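Local coordinates for protein putative cytosine/guanine deaminase (Unidentified, PDB 2PAJ) that catalyses the zinc-dependent hydrolytic deamination of isoxanthopterin and related 2-amino-4-hydroxypteridines, releasing ammonium, as a member of the amidohydrolase superfamily, at residues S11-N16 with D38-G43; I68-V73 with E385-G390; T133-N138 with R163-R168; V140-M145 with L181-R186; R232-V237 with H274-S279. All blocks are in the same frame, centred on the assembly; numbering follows the deposited sequence.

Interaction 1 (S11-N16 with D38-G43); sequences STLIRN and DIRIVG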
# COMPACT_ATOMS: atom_id res chain seq x y z
N SER A 11 20.15 18.01 7.16
CA SER A 11 19.02 18.69 7.79
C SER A 11 18.24 19.41 6.71
O SER A 11 18.80 19.92 5.74
CB SER A 11 19.49 19.69 8.84
OG SER A 11 18.38 20.18 9.57
N THR A 12 16.93 19.47 6.88
CA THR A 12 16.13 20.13 5.87
C THR A 12 14.97 20.88 6.49
O THR A 12 14.40 20.46 7.49
CB THR A 12 15.61 19.12 4.86
OG1 THR A 12 16.73 18.52 4.19
CG2 THR A 12 14.71 19.80 3.84
N LEU A 13 14.61 22.01 5.89
CA LEU A 13 13.52 22.80 6.40
C LEU A 13 12.49 23.09 5.32
O LEU A 13 12.77 23.77 4.34
CB LEU A 13 14.04 24.11 6.99
CG LEU A 13 13.08 24.97 7.82
CD1 LEU A 13 12.84 24.32 9.16
CD2 LEU A 13 13.67 26.36 8.01
N ILE A 14 11.31 22.53 5.50
CA ILE A 14 10.21 22.77 4.58
C ILE A 14 9.56 24.01 5.20
O ILE A 14 9.15 23.99 6.36
CB ILE A 14 9.23 21.57 4.59
CG1 ILE A 14 9.98 20.29 4.19
CG2 ILE A 14 8.08 21.82 3.63
CD1 ILE A 14 9.13 19.04 4.29
N ARG A 15 9.50 25.09 4.44
CA ARG A 15 8.96 26.33 4.98
C ARG A 15 7.70 26.86 4.33
O ARG A 15 7.44 26.65 3.14
CB ARG A 15 9.99 27.45 4.91
CG ARG A 15 11.42 27.07 5.15
CD ARG A 15 12.28 28.32 5.05
NE ARG A 15 11.91 29.31 6.06
CZ ARG A 15 12.24 30.61 6.01
NH1 ARG A 15 12.94 31.08 4.99
NH2 ARG A 15 11.87 31.42 7.00
N ASN A 16 6.93 27.57 5.16
CA ASN A 16 5.72 28.27 4.74
C ASN A 16 4.63 27.45 4.06
O ASN A 16 4.16 27.81 2.99
CB ASN A 16 6.16 29.43 3.84
CG ASN A 16 5.10 30.48 3.71
OD1 ASN A 16 4.56 30.95 4.71
ND2 ASN A 16 4.81 30.87 2.48
N ASP A 38 6.14 25.58 9.36
CA ASP A 38 7.34 24.92 8.84
C ASP A 38 7.58 23.55 9.45
O ASP A 38 6.94 23.19 10.44
CB ASP A 38 8.60 25.78 9.08
CG ASP A 38 8.40 27.24 8.73
OD1 ASP A 38 8.32 28.06 9.67
OD2 ASP A 38 8.31 27.57 7.52
N ILE A 39 8.50 22.80 8.85
CA ILE A 39 8.86 21.47 9.32
C ILE A 39 10.35 21.18 9.14
O ILE A 39 10.87 21.26 8.03
CB ILE A 39 8.08 20.37 8.60
CG1 ILE A 39 6.57 20.61 8.76
CG2 ILE A 39 8.47 19.00 9.15
CD1 ILE A 39 5.71 19.64 7.99
N ARG A 40 11.02 20.83 10.24
CA ARG A 40 12.44 20.51 10.20
C ARG A 40 12.67 19.00 10.22
O ARG A 40 12.06 18.27 10.99
CB ARG A 40 13.18 21.16 11.38
CG ARG A 40 14.64 20.76 11.50
CD ARG A 40 15.47 21.70 12.37
NE ARG A 40 16.01 22.82 11.59
CZ ARG A 40 15.46 24.02 11.53
NH1 ARG A 40 14.34 24.26 12.21
NH2 ARG A 40 16.01 24.99 10.80
N ILE A 41 13.55 18.54 9.35
CA ILE A 41 13.86 17.12 9.27
C ILE A 41 15.36 16.90 9.48
O ILE A 41 16.19 17.53 8.82
CB ILE A 41 13.49 16.56 7.87
CG1 ILE A 41 11.99 16.67 7.63
CG2 ILE A 41 13.97 15.10 7.74
CD1 ILE A 41 11.56 16.36 6.20
N VAL A 42 15.69 16.02 10.41
CA VAL A 42 17.09 15.68 10.65
C VAL A 42 17.24 14.18 10.43
O VAL A 42 16.73 13.37 11.20
CB VAL A 42 17.58 16.07 12.07
CG1 VAL A 42 16.66 15.45 13.13
CG2 VAL A 42 19.02 15.61 12.26
N GLY A 43 17.92 13.82 9.35
CA GLY A 43 18.09 12.42 9.04
C GLY A 43 16.80 11.87 8.47
O GLY A 43 16.28 12.36 7.46

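Interaction 2 (I68-V73 with E385-G390); sequences IYPAWV and EVIHWG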
# COMPACT_ATOMS: atom_id res chain seq x y z
N ILE A 68 0.72 20.11 2.82
CA ILE A 68 1.52 18.98 3.27
C ILE A 68 0.60 17.91 3.85
O ILE A 68 -0.35 18.20 4.57
CB ILE A 68 2.57 19.44 4.33
CG1 ILE A 68 3.61 20.33 3.65
CG2 ILE A 68 3.26 18.24 4.95
CD1 ILE A 68 4.66 20.86 4.57
N TYR A 69 0.90 16.66 3.50
CA TYR A 69 0.16 15.47 3.91
C TYR A 69 1.23 14.43 4.26
O TYR A 69 2.40 14.57 3.87
CB TYR A 69 -0.59 14.88 2.71
CG TYR A 69 -2.03 15.31 2.42
CD1 TYR A 69 -2.42 16.65 2.51
CD2 TYR A 69 -2.97 14.37 1.97
CE1 TYR A 69 -3.71 17.05 2.16
CE2 TYR A 69 -4.25 14.75 1.62
CZ TYR A 69 -4.62 16.09 1.72
OH TYR A 69 -5.89 16.47 1.34
N PRO A 70 0.87 13.40 5.04
CA PRO A 70 1.91 12.42 5.31
C PRO A 70 1.84 11.54 4.05
O PRO A 70 0.76 11.40 3.47
CB PRO A 70 1.42 11.73 6.58
CG PRO A 70 -0.04 11.87 6.50
CD PRO A 70 -0.23 13.27 6.00
N ALA A 71 2.96 11.00 3.59
CA ALA A 71 2.95 10.16 2.39
C ALA A 71 1.95 9.00 2.55
O ALA A 71 1.71 8.53 3.66
CB ALA A 71 4.35 9.63 2.11
N TRP A 72 1.35 8.54 1.46
CA TRP A 72 0.38 7.46 1.55
C TRP A 72 1.00 6.11 1.87
O TRP A 72 2.16 5.84 1.60
CB TRP A 72 -0.41 7.30 0.24
CG TRP A 72 -1.12 8.52 -0.24
CD1 TRP A 72 -0.81 9.28 -1.34
CD2 TRP A 72 -2.23 9.16 0.39
NE1 TRP A 72 -1.65 10.36 -1.41
CE2 TRP A 72 -2.53 10.32 -0.36
CE3 TRP A 72 -2.99 8.88 1.54
CZ2 TRP A 72 -3.57 11.19 -0.01
CZ3 TRP A 72 -4.02 9.74 1.89
CH2 TRP A 72 -4.29 10.89 1.11
N VAL A 73 0.17 5.25 2.46
CA VAL A 73 0.55 3.90 2.81
C VAL A 73 -0.46 2.98 2.12
O VAL A 73 -1.63 2.94 2.49
CB VAL A 73 0.49 3.67 4.34
CG1 VAL A 73 0.99 2.28 4.68
CG2 VAL A 73 1.32 4.72 5.04
N GLU A 385 -10.69 12.07 8.21
CA GLU A 385 -11.14 10.72 8.48
C GLU A 385 -10.48 9.78 7.48
O GLU A 385 -9.91 8.76 7.84
CB GLU A 385 -12.65 10.69 8.32
CG GLU A 385 -13.41 9.95 9.37
CD GLU A 385 -13.41 8.48 9.11
OE1 GLU A 385 -14.29 7.77 9.66
OE2 GLU A 385 -12.52 8.04 8.37
N VAL A 386 -10.56 10.15 6.21
CA VAL A 386 -9.99 9.36 5.13
C VAL A 386 -8.47 9.46 5.05
O VAL A 386 -7.80 8.48 4.72
CB VAL A 386 -10.62 9.81 3.80
CG1 VAL A 386 -10.04 9.02 2.64
CG2 VAL A 386 -12.13 9.64 3.88
N ILE A 387 -7.92 10.64 5.34
CA ILE A 387 -6.48 10.82 5.29
C ILE A 387 -5.85 9.90 6.33
O ILE A 387 -4.74 9.43 6.16
CB ILE A 387 -6.08 12.29 5.58
CG1 ILE A 387 -6.50 13.19 4.42
CG2 ILE A 387 -4.58 12.39 5.77
CD1 ILE A 387 -6.24 14.66 4.66
N HIS A 388 -6.59 9.64 7.40
CA HIS A 388 -6.09 8.77 8.45
C HIS A 388 -5.98 7.36 7.91
O HIS A 388 -4.95 6.71 8.07
CB HIS A 388 -7.04 8.77 9.65
CG HIS A 388 -6.50 8.04 10.82
ND1 HIS A 388 -7.19 7.02 11.45
CD2 HIS A 388 -5.32 8.15 11.47
CE1 HIS A 388 -6.46 6.54 12.43
NE2 HIS A 388 -5.31 7.20 12.46
N TRP A 389 -7.06 6.90 7.29
CA TRP A 389 -7.10 5.56 6.71
C TRP A 389 -5.98 5.33 5.72
O TRP A 389 -5.36 4.26 5.71
CB TRP A 389 -8.44 5.33 6.02
CG TRP A 389 -9.60 5.28 6.94
CD1 TRP A 389 -9.56 5.06 8.29
CD2 TRP A 389 -10.99 5.32 6.59
NE1 TRP A 389 -10.83 4.96 8.80
CE2 TRP A 389 -11.73 5.11 7.78
CE3 TRP A 389 -11.68 5.51 5.38
CZ2 TRP A 389 -13.14 5.09 7.81
CZ3 TRP A 389 -13.08 5.48 5.40
CH2 TRP A 389 -13.79 5.27 6.61
N GLY A 390 -5.71 6.34 4.90
CA GLY A 390 -4.68 6.23 3.87
C GLY A 390 -3.25 6.42 4.32
O GLY A 390 -2.32 6.22 3.54
O HOH W 1 -3.58 2.64 4.39

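Interaction 3 (T133-N138 with R163-R168); sequences TVADHN and RFVLLR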
# COMPACT_ATOMS: atom_id res chain seq x y z
N THR A 133 5.02 4.20 1.08
CA THR A 133 5.02 2.84 1.59
C THR A 133 4.04 2.02 0.77
O THR A 133 2.84 2.27 0.79
CB THR A 133 4.58 2.77 3.06
OG1 THR A 133 5.22 3.81 3.81
CG2 THR A 133 4.97 1.44 3.65
N VAL A 134 4.57 1.04 0.04
CA VAL A 134 3.74 0.19 -0.80
C VAL A 134 3.76 -1.24 -0.29
O VAL A 134 4.78 -1.73 0.18
CB VAL A 134 4.25 0.21 -2.25
CG1 VAL A 134 3.26 -0.52 -3.15
CG2 VAL A 134 4.49 1.63 -2.71
N ALA A 135 2.62 -1.91 -0.37
CA ALA A 135 2.51 -3.29 0.06
C ALA A 135 1.95 -4.04 -1.13
O ALA A 135 0.87 -3.70 -1.64
CB ALA A 135 1.57 -3.41 1.26
N ASP A 136 2.68 -5.04 -1.62
CA ASP A 136 2.21 -5.82 -2.74
C ASP A 136 1.87 -7.25 -2.33
O ASP A 136 2.64 -7.91 -1.65
CB ASP A 136 3.25 -5.84 -3.87
CG ASP A 136 2.79 -6.67 -5.06
OD1 ASP A 136 1.72 -6.38 -5.63
OD2 ASP A 136 3.50 -7.64 -5.42
N HIS A 137 0.68 -7.69 -2.74
CA HIS A 137 0.21 -9.05 -2.46
C HIS A 137 0.66 -9.84 -3.68
O HIS A 137 -0.12 -10.11 -4.60
CB HIS A 137 -1.32 -9.08 -2.33
CG HIS A 137 -1.85 -10.37 -1.79
ND1 HIS A 137 -3.20 -10.63 -1.67
CD2 HIS A 137 -1.22 -11.47 -1.33
CE1 HIS A 137 -3.37 -11.83 -1.15
NE2 HIS A 137 -2.19 -12.37 -0.94
N ASN A 138 1.94 -10.18 -3.69
CA ASN A 138 2.55 -10.92 -4.78
C ASN A 138 2.23 -12.40 -4.69
O ASN A 138 2.37 -13.02 -3.64
CB ASN A 138 4.07 -10.69 -4.78
CG ASN A 138 4.77 -11.42 -5.92
OD1 ASN A 138 4.17 -11.68 -6.96
ND2 ASN A 138 6.05 -11.72 -5.73
N ARG A 163 9.60 2.44 0.83
CA ARG A 163 9.55 1.37 1.81
C ARG A 163 8.68 0.33 1.14
O ARG A 163 7.64 0.67 0.59
CB ARG A 163 8.84 1.79 3.09
CG ARG A 163 9.41 2.95 3.86
CD ARG A 163 8.49 3.22 5.05
NE ARG A 163 8.87 4.39 5.80
CZ ARG A 163 9.93 4.44 6.60
NH1 ARG A 163 10.68 3.35 6.74
NH2 ARG A 163 10.24 5.56 7.24
N PHE A 164 9.09 -0.93 1.19
CA PHE A 164 8.31 -1.99 0.57
C PHE A 164 7.89 -3.06 1.57
O PHE A 164 8.65 -3.43 2.45
CB PHE A 164 9.11 -2.63 -0.56
CG PHE A 164 8.30 -3.57 -1.40
CD1 PHE A 164 7.25 -3.10 -2.19
CD2 PHE A 164 8.58 -4.93 -1.40
CE1 PHE A 164 6.48 -3.97 -2.96
CE2 PHE A 164 7.82 -5.82 -2.17
CZ PHE A 164 6.77 -5.34 -2.95
N VAL A 165 6.67 -3.55 1.42
CA VAL A 165 6.15 -4.59 2.29
C VAL A 165 5.74 -5.76 1.41
O VAL A 165 4.77 -5.67 0.65
CB VAL A 165 4.92 -4.09 3.09
CG1 VAL A 165 4.35 -5.20 3.93
CG2 VAL A 165 5.30 -2.92 3.95
N LEU A 166 6.47 -6.86 1.50
CA LEU A 166 6.16 -8.04 0.70
C LEU A 166 5.09 -8.92 1.34
O LEU A 166 5.24 -9.39 2.46
CB LEU A 166 7.42 -8.87 0.47
CG LEU A 166 7.22 -10.17 -0.32
CD1 LEU A 166 6.60 -9.87 -1.68
CD2 LEU A 166 8.55 -10.88 -0.47
N LEU A 167 4.00 -9.13 0.60
CA LEU A 167 2.90 -9.96 1.07
C LEU A 167 2.98 -11.26 0.26
O LEU A 167 2.26 -11.46 -0.71
CB LEU A 167 1.56 -9.25 0.81
CG LEU A 167 1.41 -7.78 1.21
CD1 LEU A 167 -0.00 -7.32 0.91
CD2 LEU A 167 1.73 -7.61 2.67
N ARG A 168 3.89 -12.14 0.68
CA ARG A 168 4.15 -13.41 0.02
C ARG A 168 2.90 -14.27 -0.08
O ARG A 168 2.47 -14.87 0.89
CB ARG A 168 5.26 -14.15 0.79
CG ARG A 168 6.18 -15.03 -0.05
CD ARG A 168 5.48 -16.25 -0.62
NE ARG A 168 6.42 -17.17 -1.26
CZ ARG A 168 6.07 -18.31 -1.86
NH1 ARG A 168 4.79 -18.67 -1.90
NH2 ARG A 168 6.98 -19.07 -2.43

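Interaction 4 (V140-M145 with L181-R186); sequences VYYPGM and LPTALR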
# COMPACT_ATOMS: atom_id res chain seq x y z
N VAL A 140 2.87 -14.53 -7.71
CA VAL A 140 3.45 -15.23 -8.83
C VAL A 140 4.64 -16.02 -8.24
O VAL A 140 5.72 -15.48 -7.95
CB VAL A 140 3.88 -14.28 -9.98
CG1 VAL A 140 3.03 -13.03 -9.95
CG2 VAL A 140 5.35 -13.96 -9.92
N TYR A 141 4.38 -17.30 -8.00
CA TYR A 141 5.33 -18.25 -7.45
C TYR A 141 4.87 -19.61 -7.97
O TYR A 141 3.66 -19.85 -8.11
CB TYR A 141 5.27 -18.25 -5.93
CG TYR A 141 5.72 -16.95 -5.29
CD1 TYR A 141 7.05 -16.54 -5.37
CD2 TYR A 141 4.81 -16.14 -4.60
CE1 TYR A 141 7.46 -15.36 -4.79
CE2 TYR A 141 5.21 -14.94 -4.02
CZ TYR A 141 6.54 -14.56 -4.12
OH TYR A 141 6.95 -13.37 -3.60
N TYR A 142 5.81 -20.49 -8.27
CA TYR A 142 5.50 -21.82 -8.77
C TYR A 142 6.78 -22.63 -8.83
O TYR A 142 7.85 -22.07 -9.06
CB TYR A 142 4.87 -21.74 -10.15
CG TYR A 142 5.73 -21.05 -11.19
CD1 TYR A 142 6.60 -21.79 -12.00
CD2 TYR A 142 5.64 -19.67 -11.40
CE1 TYR A 142 7.35 -21.17 -13.00
CE2 TYR A 142 6.38 -19.04 -12.39
CZ TYR A 142 7.23 -19.80 -13.19
OH TYR A 142 7.93 -19.19 -14.21
N PRO A 143 6.68 -23.95 -8.61
CA PRO A 143 7.86 -24.81 -8.65
C PRO A 143 8.76 -24.56 -9.85
O PRO A 143 8.29 -24.55 -10.99
CB PRO A 143 7.25 -26.20 -8.64
CG PRO A 143 6.03 -26.02 -7.80
CD PRO A 143 5.46 -24.73 -8.34
N GLY A 144 10.04 -24.33 -9.60
CA GLY A 144 10.98 -24.12 -10.68
C GLY A 144 10.99 -22.76 -11.35
O GLY A 144 11.62 -22.60 -12.40
N MET A 145 10.31 -21.77 -10.78
CA MET A 145 10.29 -20.44 -11.36
C MET A 145 11.75 -20.02 -11.61
O MET A 145 12.58 -20.07 -10.71
CB MET A 145 9.59 -19.47 -10.41
CG MET A 145 9.55 -18.02 -10.90
SD MET A 145 8.37 -17.02 -9.92
CE MET A 145 8.88 -17.41 -8.26
N LEU A 181 -2.81 -27.54 -16.60
CA LEU A 181 -2.30 -26.33 -15.95
C LEU A 181 -0.80 -26.30 -16.22
O LEU A 181 -0.09 -27.26 -15.89
CB LEU A 181 -2.52 -26.37 -14.44
CG LEU A 181 -3.90 -26.10 -13.85
CD1 LEU A 181 -3.84 -26.21 -12.32
CD2 LEU A 181 -4.37 -24.71 -14.25
N PRO A 182 -0.29 -25.21 -16.82
CA PRO A 182 1.15 -25.11 -17.11
C PRO A 182 2.05 -24.83 -15.91
O PRO A 182 1.58 -24.48 -14.83
CB PRO A 182 1.20 -23.98 -18.14
CG PRO A 182 0.04 -23.08 -17.72
CD PRO A 182 -1.05 -24.09 -17.41
N THR A 183 3.35 -24.98 -16.12
CA THR A 183 4.38 -24.74 -15.11
C THR A 183 3.98 -23.62 -14.14
O THR A 183 3.87 -23.83 -12.94
CB THR A 183 5.74 -24.30 -15.75
OG1 THR A 183 6.07 -25.17 -16.85
CG2 THR A 183 6.88 -24.34 -14.73
N ALA A 184 3.78 -22.43 -14.69
CA ALA A 184 3.44 -21.23 -13.91
C ALA A 184 2.24 -21.25 -12.96
O ALA A 184 2.29 -20.62 -11.91
CB ALA A 184 3.32 -20.05 -14.86
N LEU A 185 1.17 -21.96 -13.31
CA LEU A 185 -0.01 -21.98 -12.45
C LEU A 185 -0.12 -23.13 -11.45
O LEU A 185 -1.16 -23.27 -10.80
CB LEU A 185 -1.28 -21.93 -13.29
CG LEU A 185 -1.55 -20.68 -14.14
CD1 LEU A 185 -1.31 -19.45 -13.27
CD2 LEU A 185 -0.64 -20.66 -15.39
N ARG A 186 0.92 -23.95 -11.33
CA ARG A 186 0.89 -25.08 -10.39
C ARG A 186 1.19 -24.67 -8.97
O ARG A 186 2.13 -23.91 -8.71
CB ARG A 186 1.88 -26.16 -10.80
CG ARG A 186 1.28 -27.28 -11.63
CD ARG A 186 2.37 -28.16 -12.18
NE ARG A 186 1.98 -28.77 -13.44
CZ ARG A 186 2.84 -29.19 -14.35
NH1 ARG A 186 4.15 -29.07 -14.12
NH2 ARG A 186 2.41 -29.74 -15.48
O HOH W 2 5.65 -25.63 -11.36

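Interaction 5 (R232-V237 with H274-S279); sequences RETAAV and HDWLGS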
# COMPACT_ATOMS: atom_id res chain seq x y z
N ARG A 232 -3.77 -23.12 10.03
CA ARG A 232 -3.36 -23.08 11.43
C ARG A 232 -1.83 -23.09 11.49
O ARG A 232 -1.21 -22.19 12.07
CB ARG A 232 -3.91 -24.26 12.23
CG ARG A 232 -5.38 -24.15 12.57
CD ARG A 232 -5.70 -24.98 13.80
NE ARG A 232 -7.10 -24.89 14.21
CZ ARG A 232 -8.12 -25.42 13.54
NH1 ARG A 232 -7.89 -26.09 12.42
NH2 ARG A 232 -9.37 -25.30 13.99
N GLU A 233 -1.23 -24.11 10.89
CA GLU A 233 0.22 -24.21 10.91
C GLU A 233 0.85 -23.02 10.20
O GLU A 233 1.89 -22.50 10.61
CB GLU A 233 0.69 -25.54 10.29
CG GLU A 233 0.15 -25.84 8.90
CD GLU A 233 0.24 -27.34 8.55
OE1 GLU A 233 -0.44 -28.15 9.24
OE2 GLU A 233 0.98 -27.70 7.60
N THR A 234 0.21 -22.56 9.15
CA THR A 234 0.71 -21.41 8.41
C THR A 234 0.74 -20.16 9.30
O THR A 234 1.64 -19.32 9.18
CB THR A 234 -0.16 -21.15 7.18
OG1 THR A 234 0.66 -20.76 6.09
CG2 THR A 234 -1.17 -20.08 7.47
N ALA A 235 -0.24 -20.05 10.20
CA ALA A 235 -0.33 -18.93 11.13
C ALA A 235 0.80 -19.02 12.16
O ALA A 235 1.43 -18.01 12.49
CB ALA A 235 -1.68 -18.95 11.83
N ALA A 236 1.05 -20.23 12.64
CA ALA A 236 2.08 -20.50 13.63
C ALA A 236 3.48 -20.11 13.17
O ALA A 236 4.29 -19.63 13.96
CB ALA A 236 2.06 -21.96 14.00
N VAL A 237 3.77 -20.34 11.90
CA VAL A 237 5.09 -20.01 11.38
C VAL A 237 5.29 -18.50 11.35
O VAL A 237 6.33 -17.99 11.78
CB VAL A 237 5.27 -20.56 9.96
CG1 VAL A 237 6.67 -20.25 9.45
CG2 VAL A 237 5.02 -22.05 9.96
N HIS A 274 -9.33 -20.96 13.18
CA HIS A 274 -8.12 -21.51 12.59
C HIS A 274 -6.93 -20.59 12.73
O HIS A 274 -6.09 -20.52 11.84
CB HIS A 274 -8.37 -21.84 11.13
CG HIS A 274 -9.39 -22.91 10.94
ND1 HIS A 274 -9.06 -24.19 10.54
CD2 HIS A 274 -10.73 -22.93 11.17
CE1 HIS A 274 -10.14 -24.94 10.54
NE2 HIS A 274 -11.17 -24.20 10.92
N ASP A 275 -6.88 -19.87 13.85
CA ASP A 275 -5.79 -18.95 14.17
C ASP A 275 -5.53 -17.86 13.13
O ASP A 275 -4.38 -17.47 12.91
CB ASP A 275 -4.50 -19.74 14.40
CG ASP A 275 -4.61 -20.75 15.55
OD1 ASP A 275 -4.98 -20.35 16.68
OD2 ASP A 275 -4.33 -21.95 15.31
N TRP A 276 -6.59 -17.35 12.50
CA TRP A 276 -6.43 -16.32 11.48
C TRP A 276 -7.11 -14.99 11.75
O TRP A 276 -7.65 -14.36 10.84
CB TRP A 276 -6.84 -16.86 10.10
CG TRP A 276 -5.66 -17.30 9.33
CD1 TRP A 276 -4.98 -18.48 9.47
CD2 TRP A 276 -4.91 -16.51 8.40
NE1 TRP A 276 -3.84 -18.48 8.69
CE2 TRP A 276 -3.77 -17.28 8.02
CE3 TRP A 276 -5.07 -15.23 7.84
CZ2 TRP A 276 -2.80 -16.81 7.12
CZ3 TRP A 276 -4.12 -14.77 6.95
CH2 TRP A 276 -2.99 -15.56 6.59
N LEU A 277 -7.08 -14.56 13.00
CA LEU A 277 -7.62 -13.26 13.39
C LEU A 277 -6.62 -12.69 14.39
O LEU A 277 -5.69 -13.37 14.80
CB LEU A 277 -8.99 -13.39 14.06
CG LEU A 277 -10.23 -13.87 13.29
CD1 LEU A 277 -11.47 -13.60 14.13
CD2 LEU A 277 -10.35 -13.17 11.95
N GLY A 278 -6.83 -11.44 14.77
CA GLY A 278 -5.93 -10.79 15.71
C GLY A 278 -5.35 -9.56 15.08
O GLY A 278 -5.34 -9.43 13.86
N SER A 279 -4.86 -8.63 15.90
CA SER A 279 -4.28 -7.39 15.40
C SER A 279 -3.08 -7.71 14.54
O SER A 279 -2.46 -6.83 13.94
CB SER A 279 -3.88 -6.51 16.57
OG SER A 279 -3.24 -7.28 17.57
O HOH W 3 -1.42 -21.14 14.23

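Interaction 1 (S11-N16 with D38-G43)
Leu13 and Arg40 face each other on neighbouring antiparallel strands, 11-15 and 39-42, which form the middle of a four-stranded mixed sheet beside the TIM barrel, consistent with the small beta domain common in amidohydrolases. They make a non-hydrogen-bonded pair, and the Arg40 side chain can be followed over its partner. Arg40 CB starts 3.9 Å from Leu13 CD1, and its CG passes 4.0 Å from Thr12 O. With chi3 at -88° the chain bends, and Arg40 NE comes to 4.1 Å from Ser11 OG, which lies near the guanidinium plane at its edge. At the end, Leu13 CD1 sits over one face of the guanidinium, offset toward the rim, with Arg40 NH1 3.4 Å from that methyl. The charge is met by Glu58, whose OE2 forms a salt bridge with Arg40 NE and also hydrogen-bonds Ser11 OG; Arg40 NH2 reaches Ala53 O.

Thr12 with Ile41 and Ile14 with Ile39 are the hydrogen-bonded pairs, each closed by two N-H to O bonds; Ile41 N, for instance, lies 2.8 Å from Thr12 O. The side chains of these four residues share the other face of the sheet. There Ile14 CB stands 4.3 Å from Ile39 CB, while the tips of Ile14 and Ile41 meet CD1 to CD1 at 4.1 Å.

Interaction 2 (I68-V73 with E385-G390)
Tyr69 and Ile387 cross at about a right angle: the isoleucine reaches out from its helix and sets CD1 against the far end of the phenol ring, 3.6 Å from Tyr69 CE2. Its CG1 is anti to the carbonyl carbon (chi1 -69°), and CG2, on the other branch, comes within 4.4 Å of Pro70 CD. The phenol oxygen looks further on, bonding to Ala431 O. Trp72 turns its edge to the helix, so that the carbonyl of Gly390 lies near the indole plane with its O 3.4 Å from Trp72 CE3. Since Gly390 bears no side chain, Trp72 CZ3 can come to 4.1 Å from its CA. The same carbonyl accepts a hydrogen bond from Val73 N at 2.9 Å, with the N nearly along the C=O axis. A water lies 2.7 Å from both Val73 O and Trp389 O. Helix 383-398 is thereby packed on strand 67-73, the strand that in this amidohydrolase TIM barrel leads into the zinc ligands His76 and His78.

Interaction 3 (T133-N138 with R163-R168)
The His137 ring presents its edge to Leu167, whose carbonyl O lies in the ring plane 3.5 Å from His137 CD2, while NE2 is bonded to Ala218 O. Phe164 brings its ring obliquely to Asp136, with CZ 3.7 Å from Asp136 CB; chi1 of -170° puts its CG anti to the backbone N. At the Arg163 guanidinium, Thr133 OG1 lies near the plane at the edge, and the charge is paired with Asp413. The strands themselves run parallel, joined by four backbone bonds, among them Val165 N to Val134 O at 2.9 Å. Ala135 CB and Val165 CB pack at 3.9 Å on the sheet face carrying Thr133 and Arg163. His137 lies beside the metal site: its side chain is about 3 Å from those of the zinc ligands His76 and His78, and its O bonds His78 ND1. Strands 131-136 and 163-168, linked through helix 149-159, form a beta-alpha-beta crossover of the amidohydrolase TIM barrel.

Interaction 4 (V140-M145 with L181-R186)
Tyr142 lays one face of its ring over the backbone of Ala184, whose CA is 3.6 Å from the ring centroid and only 12° off the normal, a CH-pi contact. The two residues belong to loops that follow successive parallel strands of the TIM barrel, 131-136 and 163-168, so the contact ties neighbouring strand-to-helix loops together, well away from the zinc. Tyr142 CG takes the crowded position between backbone N and carbonyl carbon (chi1 58°). On the opposite face, Met145 CB, brought back by the type II turn from Tyr142 to Met145, stands over the ring centre. Thr183 comes in at one side of the ring, CG2 lying 3.6 Å from Tyr142 CE1, while Ala184 CB reaches Tyr142 CE2 on the other side at 4.1 Å. Ala184 and Leu185 form a short 3-10 segment, and Ala184 O is 3.3 Å from Tyr142 CB. The Tyr141 side chain turns away, its OH hydrogen-bonding Ser150 and its ring making a cation-pi contact with Arg168. Pro143 CD touches Arg186 O at 3.4 Å, and a water bridges the loops, donating to Pro143 O at 2.9 Å and to Thr183 O at 3.0 Å.

Interaction 5 (R232-V237 with H274-S279)
Arg232 CG is anti to its carbonyl carbon (chi1 -76°) and the chain runs extended from there to NE; His274 CG also stands anti to its own carbonyl carbon (chi1 -64°), and the guanidinium meets the imidazole over one of its faces. Arg232 NH2 lies over the centre of the imidazole, 3.5 Å above its plane, but the guanidinium is tilted 43° against the ring. Arg232 NH1 is nearer to His274 ND1, without the geometry of a hydrogen bond; ND1 is instead bonded to Pro228 O, and Phe270 stacks on the ring. The Asp275 carboxylate stands nearly perpendicular to the guanidinium and meets the aliphatic part of Arg232, Asp275 OD2 being 3.7 Å from Arg232 CD. Asp275 OD2 is 4.2 Å from Arg232 NE, opposite charges near each other but beyond a salt bridge.

Asp275, with positive phi, is also the C-prime residue of a Schellman motif that ends helix 267-273. Its O lies 3.3 Å from Ala235 CB, on helix 228-240 of the barrel, and accepts a bond from Arg239 NH1. Trp276 offers the edge of its indole to the helix: Thr234 CG2 lies in the ring plane, 3.3 Å from Trp276 NE1 and 3.7 Å from Trp276 CZ2. Ala235 CB approaches Trp276 NE1 obliquely at 3.8 Å. That N-H is bonded to Met231 O, one turn back from Ala235, while the ring rests on Met245 and Ser247 of strand 244-248.

Interactions 1 to 4 form a chain of touching contacts from the small beta domain into the barrel and out to its loops. Ile14 CG2 packs 3.7 Å from Ile68 CD1, joining interaction 1 to interaction 2; Val73 CG1 lies 4.0 Å from Thr133 CB, where the neighbouring strands of interactions 2 and 3 meet; and Arg168 CD reaches Tyr141 CE2 at 3.7 Å between interactions 3 and 4. Interaction 5 stands apart, its nearest atoms about 8 Å from interaction 3 and about 12 Å from interaction 4. Interaction 3 borders the active site, the His137 side chain being about 5 Å from zinc, whereas the Trp276 side chain of interaction 5 is about 13 Å from the metal.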